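Probable oxidoreductase (PDB 4EYE) probably acts as an oxidoreductase of the quinone oxidoreductase type in the medium-chain dehydrogenase/reductase family, with no substrate assigned. Local coordinates at residues E302-V305 with A306-M309; D64-T68 with K69-Q73; M147-Y151 with A152-Q156; L326-A330 with D331-Y335. All coordinates share one frame; numbering follows the deposited sequence.

Interaction 1: residues E302-V305 with A306-M309; sequences EKLV and AEGM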
loop_
_atom_site.group_PDB
_atom_site.type_symbol
_atom_site.label_atom_id
_atom_site.label_comp_id
_atom_site.label_asym_id
_atom_site.label_seq_id
_atom_site.Cartn_x
_atom_site.Cartn_y
_atom_site.Cartn_z
ATOM N N GLU A 302 -6.968 -2.606 12.885
ATOM C CA GLU A 302 -6.944 -3.647 13.914
ATOM C C GLU A 302 -8.345 -4.317 14.080
ATOM O O GLU A 302 -8.421 -5.502 14.277
ATOM C CB GLU A 302 -6.501 -3.082 15.276
ATOM C CG GLU A 302 -5.024 -2.716 15.342
ATOM C CD GLU A 302 -4.621 -1.942 16.600
ATOM O OE1 GLU A 302 -5.463 -1.360 17.315
ATOM O OE2 GLU A 302 -3.407 -1.914 16.880
ATOM N N LYS A 303 -9.411 -3.512 13.985
ATOM C CA LYS A 303 -10.772 -3.992 14.057
ATOM C C LYS A 303 -11.133 -4.836 12.834
ATOM O O LYS A 303 -11.674 -5.950 12.979
ATOM C CB LYS A 303 -11.742 -2.816 14.204
ATOM C CG LYS A 303 -13.235 -3.141 13.988
ATOM C CD LYS A 303 -14.109 -1.894 14.167
ATOM C CE LYS A 303 -15.310 -1.838 13.204
ATOM N NZ LYS A 303 -16.443 -2.674 13.666
ATOM N N LEU A 304 -10.802 -4.339 11.642
ATOM C CA LEU A 304 -11.010 -5.111 10.408
ATOM C C LEU A 304 -10.272 -6.446 10.432
ATOM O O LEU A 304 -10.852 -7.444 10.036
ATOM C CB LEU A 304 -10.685 -4.287 9.148
ATOM C CG LEU A 304 -11.585 -3.055 8.950
ATOM C CD1 LEU A 304 -11.097 -2.099 7.869
ATOM C CD2 LEU A 304 -13.012 -3.475 8.646
ATOM N N VAL A 305 -9.033 -6.466 10.922
ATOM C CA VAL A 305 -8.250 -7.697 11.070
ATOM C C VAL A 305 -8.870 -8.650 12.114
ATOM O O VAL A 305 -8.987 -9.850 11.859
ATOM C CB VAL A 305 -6.766 -7.398 11.430
ATOM C CG1 VAL A 305 -6.025 -8.692 11.834
ATOM C CG2 VAL A 305 -6.050 -6.689 10.254
ATOM N N ALA A 306 -9.315 -8.101 13.268
ATOM C CA ALA A 306 -10.046 -8.895 14.256
ATOM C C ALA A 306 -11.267 -9.548 13.635
ATOM O O ALA A 306 -11.566 -10.686 13.945
ATOM C CB ALA A 306 -10.459 -8.039 15.465
ATOM N N GLU A 307 -11.949 -8.839 12.742
ATOM C CA GLU A 307 -13.156 -9.328 12.127
ATOM C C GLU A 307 -12.894 -10.309 10.981
ATOM O O GLU A 307 -13.828 -10.985 10.506
ATOM C CB GLU A 307 -14.020 -8.143 11.650
ATOM C CG GLU A 307 -14.543 -7.330 12.815
ATOM C CD GLU A 307 -15.249 -6.052 12.369
ATOM O OE1 GLU A 307 -15.265 -5.748 11.153
ATOM O OE2 GLU A 307 -15.850 -5.379 13.240
ATOM N N GLY A 308 -11.631 -10.436 10.591
ATOM C CA GLY A 308 -11.185 -11.519 9.689
ATOM C C GLY A 308 -10.353 -11.075 8.496
ATOM O O GLY A 308 -9.914 -11.912 7.721
ATOM N N MET A 309 -10.137 -9.776 8.318
ATOM C CA MET A 309 -9.391 -9.340 7.139
ATOM C C MET A 309 -7.943 -9.845 7.181
ATOM O O MET A 309 -7.233 -9.657 8.160
ATOM C CB MET A 309 -9.417 -7.799 7.007
ATOM C CG MET A 309 -8.861 -7.269 5.700
ATOM S SD MET A 309 -8.968 -5.469 5.593
ATOM C CE MET A 309 -7.720 -4.933 6.774
#

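Interaction 2: residues D64-T68 with K69-Q73; sequences DYLMT and KGEYQ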
loop_
_atom_site.group_PDB
_atom_site.type_symbol
_atom_site.label_atom_id
_atom_site.label_comp_id
_atom_site.label_asym_id
_atom_site.label_seq_id
_atom_site.Cartn_x
_atom_site.Cartn_y
_atom_site.Cartn_z
ATOM N N ASP A 64 8.957 2.600 -3.911
ATOM C CA ASP A 64 10.283 1.982 -3.861
ATOM C C ASP A 64 10.836 1.865 -5.255
ATOM O O ASP A 64 11.966 2.268 -5.543
ATOM C CB ASP A 64 10.306 0.558 -3.264
ATOM C CG ASP A 64 9.735 0.454 -1.882
ATOM O OD1 ASP A 64 9.832 1.409 -1.053
ATOM O OD2 ASP A 64 9.264 -0.681 -1.561
ATOM N N TYR A 65 10.038 1.271 -6.118
ATOM C CA TYR A 65 10.408 1.070 -7.519
ATOM C C TYR A 65 10.728 2.404 -8.244
ATOM O O TYR A 65 11.750 2.546 -8.933
ATOM C CB TYR A 65 9.253 0.337 -8.209
ATOM C CG TYR A 65 9.370 0.303 -9.716
ATOM C CD1 TYR A 65 10.479 -0.259 -10.319
ATOM C CD2 TYR A 65 8.379 0.830 -10.527
ATOM C CE1 TYR A 65 10.606 -0.293 -11.689
ATOM C CE2 TYR A 65 8.510 0.816 -11.915
ATOM C CZ TYR A 65 9.648 0.257 -12.480
ATOM O OH TYR A 65 9.811 0.204 -13.845
ATOM N N LEU A 66 9.850 3.383 -8.064
ATOM C CA LEU A 66 10.058 4.714 -8.642
ATOM C C LEU A 66 11.382 5.302 -8.162
ATOM O O LEU A 66 12.095 5.928 -8.954
ATOM C CB LEU A 66 8.870 5.667 -8.300
ATOM C CG LEU A 66 7.474 5.309 -8.890
ATOM C CD1 LEU A 66 6.366 6.371 -8.659
ATOM C CD2 LEU A 66 7.585 5.071 -10.409
ATOM N N MET A 67 11.705 5.098 -6.878
ATOM C CA MET A 67 12.928 5.630 -6.310
ATOM C C MET A 67 14.147 5.006 -6.974
ATOM O O MET A 67 15.113 5.683 -7.234
ATOM C CB MET A 67 12.979 5.435 -4.796
ATOM C CG MET A 67 12.070 6.401 -4.098
ATOM S SD MET A 67 12.109 6.262 -2.294
ATOM C CE MET A 67 13.521 7.249 -1.939
ATOM N N THR A 68 14.070 3.712 -7.284
ATOM C CA THR A 68 15.176 3.064 -7.980
ATOM C C THR A 68 15.444 3.637 -9.388
ATOM O O THR A 68 16.551 3.485 -9.909
ATOM C CB THR A 68 15.018 1.568 -8.066
ATOM O OG1 THR A 68 14.044 1.212 -9.052
ATOM C CG2 THR A 68 14.659 1.006 -6.680
ATOM N N LYS A 69 14.441 4.303 -9.966
ATOM C CA LYS A 69 14.602 4.967 -11.273
ATOM C C LYS A 69 14.807 6.468 -11.203
ATOM O O LYS A 69 14.831 7.102 -12.221
ATOM C CB LYS A 69 13.374 4.710 -12.162
ATOM C CG LYS A 69 13.151 3.249 -12.470
ATOM C CD LYS A 69 12.123 3.017 -13.539
ATOM C CE LYS A 69 10.785 3.651 -13.180
ATOM N NZ LYS A 69 9.710 3.338 -14.186
ATOM N N GLY A 70 14.885 7.028 -10.002
ATOM C CA GLY A 70 14.904 8.464 -9.801
ATOM C C GLY A 70 13.637 9.178 -10.268
ATOM O O GLY A 70 13.709 10.336 -10.699
ATOM N N GLU A 71 12.486 8.490 -10.195
ATOM C CA GLU A 71 11.211 9.017 -10.707
ATOM C C GLU A 71 10.179 9.252 -9.631
ATOM O O GLU A 71 9.026 9.551 -9.934
ATOM C CB GLU A 71 10.632 8.092 -11.775
ATOM C CG GLU A 71 11.433 8.104 -13.068
ATOM C CD GLU A 71 10.986 7.058 -14.067
ATOM O OE1 GLU A 71 9.914 6.465 -13.882
ATOM O OE2 GLU A 71 11.720 6.819 -15.039
ATOM N N TYR A 72 10.580 9.133 -8.376
ATOM C CA TYR A 72 9.674 9.341 -7.276
ATOM C C TYR A 72 9.667 10.825 -6.909
ATOM O O TYR A 72 10.674 11.510 -7.124
ATOM C CB TYR A 72 10.096 8.517 -6.094
ATOM C CG TYR A 72 9.117 8.586 -4.957
ATOM C CD1 TYR A 72 7.759 8.329 -5.178
ATOM C CD2 TYR A 72 9.528 8.922 -3.669
ATOM C CE1 TYR A 72 6.859 8.401 -4.152
ATOM C CE2 TYR A 72 8.619 8.979 -2.625
ATOM C CZ TYR A 72 7.292 8.727 -2.886
ATOM O OH TYR A 72 6.375 8.774 -1.885
ATOM N N GLN A 73 8.571 11.301 -6.320
ATOM C CA GLN A 73 8.452 12.725 -5.943
ATOM C C GLN A 73 9.684 13.193 -5.153
ATOM O O GLN A 73 10.132 14.302 -5.345
ATOM C CB GLN A 73 7.145 13.027 -5.175
ATOM C CG GLN A 73 7.124 12.570 -3.722
ATOM C CD GLN A 73 5.727 12.513 -3.114
ATOM O OE1 GLN A 73 4.751 12.916 -3.743
ATOM N NE2 GLN A 73 5.633 12.030 -1.868
#

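Interaction 3: residues M147-Y151 with A152-Q156; sequences MYFAY and ARRGQ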
loop_
_atom_site.group_PDB
_atom_site.type_symbol
_atom_site.label_atom_id
_atom_site.label_comp_id
_atom_site.label_asym_id
_atom_site.label_seq_id
_atom_site.Cartn_x
_atom_site.Cartn_y
_atom_site.Cartn_z
ATOM N N MET A 147 -5.792 3.465 2.174
ATOM C CA MET A 147 -7.162 3.181 1.795
ATOM C C MET A 147 -8.151 3.353 2.951
ATOM O O MET A 147 -9.252 3.824 2.705
ATOM C CB MET A 147 -7.305 1.832 1.064
ATOM C CG MET A 147 -6.739 1.815 -0.380
ATOM S SD MET A 147 -7.330 3.205 -1.424
ATOM C CE MET A 147 -9.107 3.089 -1.195
ATOM N N TYR A 148 -7.737 3.110 4.200
ATOM C CA TYR A 148 -8.592 3.428 5.360
ATOM C C TYR A 148 -8.860 4.939 5.388
ATOM O O TYR A 148 -10.010 5.374 5.467
ATOM C CB TYR A 148 -7.998 2.993 6.698
ATOM C CG TYR A 148 -9.032 3.011 7.798
ATOM C CD1 TYR A 148 -9.753 1.860 8.108
ATOM C CD2 TYR A 148 -9.319 4.165 8.483
ATOM C CE1 TYR A 148 -10.735 1.858 9.077
ATOM C CE2 TYR A 148 -10.313 4.189 9.456
ATOM C CZ TYR A 148 -10.997 3.002 9.756
ATOM O OH TYR A 148 -11.962 3.013 10.710
ATOM N N PHE A 149 -7.789 5.714 5.351
ATOM C CA PHE A 149 -7.872 7.160 5.213
ATOM C C PHE A 149 -8.732 7.617 4.032
ATOM O O PHE A 149 -9.597 8.457 4.207
ATOM C CB PHE A 149 -6.458 7.706 5.063
ATOM C CG PHE A 149 -6.387 9.140 4.620
ATOM C CD1 PHE A 149 -6.768 10.181 5.482
ATOM C CD2 PHE A 149 -5.852 9.458 3.394
ATOM C CE1 PHE A 149 -6.635 11.504 5.097
ATOM C CE2 PHE A 149 -5.728 10.798 2.993
ATOM C CZ PHE A 149 -6.110 11.812 3.847
ATOM N N ALA A 150 -8.495 7.057 2.844
ATOM C CA ALA A 150 -9.275 7.417 1.653
ATOM C C ALA A 150 -10.757 7.214 1.872
ATOM O O ALA A 150 -11.589 8.059 1.492
ATOM C CB ALA A 150 -8.849 6.578 0.413
ATOM N N TYR A 151 -11.095 6.057 2.412
ATOM C CA TYR A 151 -12.503 5.727 2.663
ATOM C C TYR A 151 -13.133 6.460 3.846
ATOM O O TYR A 151 -14.224 7.084 3.732
ATOM C CB TYR A 151 -12.631 4.232 2.892
ATOM C CG TYR A 151 -12.527 3.379 1.652
ATOM C CD1 TYR A 151 -12.992 3.810 0.432
ATOM C CD2 TYR A 151 -11.995 2.089 1.730
ATOM C CE1 TYR A 151 -12.943 2.982 -0.690
ATOM C CE2 TYR A 151 -11.910 1.287 0.622
ATOM C CZ TYR A 151 -12.381 1.701 -0.576
ATOM O OH TYR A 151 -12.328 0.811 -1.656
ATOM N N ALA A 152 -12.450 6.454 4.972
ATOM C CA ALA A 152 -13.041 6.973 6.201
ATOM C C ALA A 152 -13.011 8.483 6.240
ATOM O O ALA A 152 -13.994 9.093 6.641
ATOM C CB ALA A 152 -12.326 6.405 7.394
ATOM N N ARG A 153 -11.904 9.103 5.845
ATOM C CA ARG A 153 -11.747 10.528 6.002
ATOM C C ARG A 153 -12.093 11.310 4.742
ATOM O O ARG A 153 -12.823 12.294 4.794
ATOM C CB ARG A 153 -10.328 10.864 6.446
ATOM C CG ARG A 153 -10.063 12.350 6.640
ATOM C CD ARG A 153 -10.586 12.872 7.973
ATOM N NE ARG A 153 -10.033 14.205 8.237
ATOM C CZ ARG A 153 -9.729 14.677 9.432
ATOM N NH1 ARG A 153 -9.866 13.924 10.529
ATOM N NH2 ARG A 153 -9.246 15.890 9.544
ATOM N N ARG A 154 -11.589 10.871 3.598
ATOM C CA ARG A 154 -11.721 11.667 2.387
ATOM C C ARG A 154 -13.035 11.444 1.677
ATOM O O ARG A 154 -13.749 12.406 1.355
ATOM C CB ARG A 154 -10.572 11.384 1.434
ATOM C CG ARG A 154 -9.221 11.822 1.958
ATOM C CD ARG A 154 -9.091 13.329 2.180
ATOM N NE ARG A 154 -9.176 14.044 0.937
ATOM C CZ ARG A 154 -10.047 15.014 0.651
ATOM N NH1 ARG A 154 -10.876 15.487 1.556
ATOM N NH2 ARG A 154 -10.040 15.535 -0.579
ATOM N N GLY A 155 -13.357 10.177 1.423
ATOM C CA GLY A 155 -14.530 9.839 0.622
ATOM C C GLY A 155 -15.799 9.552 1.422
ATOM O O GLY A 155 -16.891 9.482 0.837
ATOM N N GLN A 156 -15.664 9.443 2.745
ATOM C CA GLN A 156 -16.761 9.099 3.624
ATOM C C GLN A 156 -17.645 7.937 3.095
ATOM O O GLN A 156 -18.877 8.079 2.966
ATOM C CB GLN A 156 -17.602 10.334 3.953
ATOM C CG GLN A 156 -16.815 11.403 4.715
ATOM C CD GLN A 156 -17.637 12.645 5.013
ATOM O OE1 GLN A 156 -18.437 12.662 5.950
ATOM N NE2 GLN A 156 -17.429 13.711 4.226
#

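Interaction 4: residues L326-A330 with D331-Y335; sequences LQDFA and DGKVY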
loop_
_atom_site.group_PDB
_atom_site.type_symbol
_atom_site.label_atom_id
_atom_site.label_comp_id
_atom_site.label_asym_id
_atom_site.label_seq_id
_atom_site.Cartn_x
_atom_site.Cartn_y
_atom_site.Cartn_z
ATOM N N LEU A 326 12.178 -6.940 -7.491
ATOM C CA LEU A 326 11.770 -5.623 -7.966
ATOM C C LEU A 326 11.499 -5.615 -9.483
ATOM O O LEU A 326 10.626 -4.904 -9.965
ATOM C CB LEU A 326 12.784 -4.538 -7.543
ATOM C CG LEU A 326 12.455 -3.786 -6.253
ATOM C CD1 LEU A 326 11.225 -2.858 -6.523
ATOM C CD2 LEU A 326 12.183 -4.757 -5.111
ATOM N N GLN A 327 12.260 -6.385 -10.229
ATOM C CA GLN A 327 12.023 -6.517 -11.683
ATOM C C GLN A 327 10.647 -7.153 -11.947
ATOM O O GLN A 327 9.889 -6.689 -12.791
ATOM C CB GLN A 327 13.105 -7.396 -12.325
ATOM C CG GLN A 327 13.159 -7.308 -13.866
ATOM C CD GLN A 327 13.416 -5.896 -14.327
ATOM O OE1 GLN A 327 14.464 -5.317 -14.057
ATOM N NE2 GLN A 327 12.454 -5.322 -15.002
ATOM N N ASP A 328 10.324 -8.202 -11.200
ATOM C CA ASP A 328 8.996 -8.830 -11.333
ATOM C C ASP A 328 7.888 -7.844 -11.018
ATOM O O ASP A 328 6.885 -7.761 -11.731
ATOM C CB ASP A 328 8.908 -10.031 -10.419
ATOM C CG ASP A 328 9.769 -11.193 -10.904
ATOM O OD1 ASP A 328 10.266 -11.143 -12.046
ATOM O OD2 ASP A 328 9.912 -12.165 -10.134
ATOM N N PHE A 329 8.096 -7.062 -9.977
ATOM C CA PHE A 329 7.145 -6.028 -9.612
ATOM C C PHE A 329 6.943 -5.012 -10.748
ATOM O O PHE A 329 5.823 -4.657 -11.086
ATOM C CB PHE A 329 7.607 -5.309 -8.329
ATOM C CG PHE A 329 6.707 -4.183 -7.936
ATOM C CD1 PHE A 329 6.936 -2.888 -8.407
ATOM C CD2 PHE A 329 5.607 -4.417 -7.144
ATOM C CE1 PHE A 329 6.069 -1.858 -8.068
ATOM C CE2 PHE A 329 4.743 -3.399 -6.792
ATOM C CZ PHE A 329 4.969 -2.123 -7.245
ATOM N N ALA A 330 8.044 -4.538 -11.299
ATOM C CA ALA A 330 8.039 -3.604 -12.437
ATOM C C ALA A 330 7.405 -4.212 -13.709
ATOM O O ALA A 330 6.711 -3.522 -14.430
ATOM C CB ALA A 330 9.463 -3.148 -12.737
ATOM N N ASP A 331 7.631 -5.500 -13.937
ATOM C CA ASP A 331 7.066 -6.204 -15.079
ATOM C C ASP A 331 5.581 -6.514 -14.891
ATOM O O ASP A 331 4.982 -7.119 -15.766
ATOM C CB ASP A 331 7.781 -7.530 -15.311
ATOM C CG ASP A 331 9.214 -7.367 -15.723
ATOM O OD1 ASP A 331 9.603 -6.265 -16.083
ATOM O OD2 ASP A 331 9.970 -8.331 -15.638
ATOM N N GLY A 332 4.974 -6.114 -13.766
ATOM C CA GLY A 332 3.533 -6.297 -13.568
ATOM C C GLY A 332 3.112 -7.699 -13.167
ATOM O O GLY A 332 1.972 -8.102 -13.397
ATOM N N LYS A 333 4.013 -8.459 -12.562
ATOM C CA LYS A 333 3.692 -9.818 -12.137
ATOM C C LYS A 333 3.050 -9.958 -10.732
ATOM O O LYS A 333 2.623 -11.034 -10.386
ATOM C CB LYS A 333 4.948 -10.685 -12.237
ATOM C CG LYS A 333 5.537 -10.680 -13.648
ATOM C CD LYS A 333 6.779 -11.557 -13.759
ATOM C CE LYS A 333 7.201 -11.745 -15.219
ATOM N NZ LYS A 333 8.334 -12.683 -15.252
ATOM N N VAL A 334 2.957 -8.877 -9.952
ATOM C CA VAL A 334 2.552 -8.970 -8.544
ATOM C C VAL A 334 1.077 -8.669 -8.331
ATOM O O VAL A 334 0.598 -7.585 -8.661
ATOM C CB VAL A 334 3.373 -8.004 -7.645
ATOM C CG1 VAL A 334 2.881 -8.036 -6.187
ATOM C CG2 VAL A 334 4.842 -8.351 -7.745
ATOM N N TYR A 335 0.377 -9.644 -7.749
ATOM C CA TYR A 335 -0.980 -9.467 -7.277
ATOM C C TYR A 335 -0.916 -9.264 -5.767
ATOM O O TYR A 335 -0.200 -9.949 -5.070
ATOM C CB TYR A 335 -1.870 -10.672 -7.613
ATOM C CG TYR A 335 -1.959 -11.091 -9.077
ATOM C CD1 TYR A 335 -1.530 -10.261 -10.114
ATOM C CD2 TYR A 335 -2.443 -12.342 -9.406
ATOM C CE1 TYR A 335 -1.572 -10.684 -11.454
ATOM C CE2 TYR A 335 -2.513 -12.779 -10.723
ATOM C CZ TYR A 335 -2.083 -11.943 -11.750
ATOM O OH TYR A 335 -2.149 -12.383 -13.053
HETATM O O HOH W 1 3.616 -6.014 -10.527
#

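Interaction 1: residues E302-V305 with A306-M309
Lys303 and Glu307 meet because Lys303 sends CG opposite its own backbone N (chi1 167°) and then bends at its last two torsions, while Glu307 turns CG opposite its carbonyl carbon (chi1 -67°) and runs out extended. The ammonium comes to one carboxylate oxygen: Lys303 NZ lies 2.8 Å from Glu307 OE2, on the syn side and somewhat out of the carboxylate plane, a salt bridge spanning one helical turn (i to i+4). The aliphatic part of the lysine joins in, with Lys303 CG 3.5 Å from the same Glu307 OE2. Both residues are exposed.

Helix 293-306 ends here in a Schellman motif. Met309 N donates to Leu304 O (3.0 Å) in a nearly straight bond, Gly308 N donates to Val305 O (3.0 Å) from above the carbonyl plane, and Gly308 takes the positive phi of 130° that lets the chain turn back. Met309 then lies along the last turn and curls at chi3, bringing its methyl CE to 3.9 Å from Leu304 CB and 4.2 Å from Val305 CG2. Ile179 of helix 171-182 touches both Leu304 and Met309, so this apolar corner faces the neighbouring helix, and Arg310 NH1 gives Val305 O a second donor.

Chemically the end is two-sided. The carbonyls of Leu304 and Val305, left without good i+4 bonds at the helix end, are taken up by the turning backbone and by Arg310, whereas the lysine-glutamate pair, lying at the surface, probably adds only modest electrostatic stabilisation.

Interaction 2: residues D64-T68 with K69-Q73
Leu66 and Met67 close helix 62-68 against Tyr72 in a Schellman motif within the GroES-like domain. Glu71 N bonds to Leu66 O at 2.9 Å, Gly70 N to Met67 O at 3.1 Å, and Gly70 supplies the positive phi. Leu66 O also accepts from Lys69 N, the two donors reaching it from opposite faces of the carbonyl plane; the Glu71 bond is straight, the Lys69 bond bent.

The tight part is apolar. With CG opposite its backbone N (chi1 -174°), Tyr72 sets CB down 3.5 Å from Met67 CG and 3.8 Å from Leu66 CB. Met67 SD sits 4.9 Å from the centroid of the Tyr72 ring, an oblique Met-aromatic contact, and Met76 and Phe80 cover the methionine from the following loop.

The looser side is polar. Lys69 doubles back past the Tyr65 ring, and its ammonium is shared between a salt bridge to exposed Glu71, NZ to OE1 3.1 Å, and a weak bond of 3.2 Å from Lys69 NZ to Tyr65 OH. Buried Thr68, by contrast, turns its hydroxyl back into the helix: OG1 donates to Tyr65 O at 2.7 Å, on a lone pair in the carbonyl plane.

Interaction 3: residues M147-Y151 with A152-Q156
Phe149 and Arg154 run side by side and point the same way, so the arginine's aliphatic stem lies on the ring. Arg154 CG stands over one face of Phe149, 4.0 Å from the centroid and 25° off the ring normal, a CH-pi contact; the guanidinium plane of Arg154 is turned 42° from the Phe149 ring. Bends at chi2 and chi3 then carry the polar end away, where Arg154 NE bonds to Gly280 O. Arg153 approaches the same ring differently, crossing it obliquely with CB 3.8 Å from Phe149 CD1, while its charged end makes a cation-pi contact with Tyr293. Trp283 and Phe286 extend the aromatic cluster round Phe149.

Tyr148 reaches to the next turn, with CE2 3.6 Å from Ala152 CB, oblique to the ring. Tyr151 points elsewhere, toward helix 171-182, where its OH bonds to Ala176 O.

The backbone widens beneath these side chains. Phe149 O takes both Arg153 N (2.9 Å) and Arg154 N (3.2 Å), and Ala150 O takes Gly155 N at 2.8 Å. This shift from alpha to i+5 bonding is a pi-type turn, here closing a helix that packs on the parallel sheet of a Rossmann fold.

Interaction 4: residues L326-A330 with D331-Y335
Asp328 and Phe329 hand their carbonyls to the chain as it turns off helix 322-330: Lys333 N reaches Asp328 O at 3.1 Å, Gly332 N reaches Phe329 O at 3.2 Å, and Gly332 adopts a phi of 79°. That pair of bonds is a Schellman motif, leading from the helix into the loop before strand 337-341. The wider of the two is the straighter, with an N-H...O angle of 165° at Asp328 O.

Among the side chains, Gln327 and Asp331 are linked twice. Asp331 N donates to Gln327 O, an i to i+4 bond at the helix end, and in addition the glutamine bends at chi2 (59°) so that NE2 donates to Asp331 OD1 at 3.2 Å. The acceptor lies in the amide plane, but the amide meets the carboxylate on its syn side and well out of its plane. The amide thus turns one N-H to an exposed acid.

The extended chain of Lys333 passes beside the Asp328 carboxylate; Lys333 NZ stays 4.0 Å from Asp328 OD1, too far for a salt bridge, though the attraction may partly offset the nearby negative charge of Asp331. Elsewhere in the turn, Val334 lays CG2 against the base of the aromatic residue, 3.8 Å from Phe329 CA and 4.1 Å from Phe329 CD2, while the ring itself packs on Phe62 and Tyr65 of helix 62-68. Farther along, Arg193 NH1 bonds to the carbonyls of Gly332 and Val334. One water completes the turn, donating a hydrogen bond to Phe329 O at 2.7 Å and accepting one from Val334 N at 3.0 Å.

Overall arrangement
The four helix ends form two touching pairs. Interactions 2 and 4 have centres about 15 Å apart and meet directly, Tyr65 CB lying 3.9 Å from Phe329 CE1, which joins helix 62-68 to helix 322-330. Interactions 1 and 3, centres about 17 Å apart, touch where Leu304 CD1 comes to 4.2 Å from Tyr148 CE1, and both lean on helix 171-182. Between the pairs there is distance: interactions 1 and 2 lie on opposite sides of the chain's centre, with centres about 32 Å apart. Three of the ends share the Schellman design, whereas interaction 3 widens into a pi-type turn. None of the four marks an identified cofactor or substrate site.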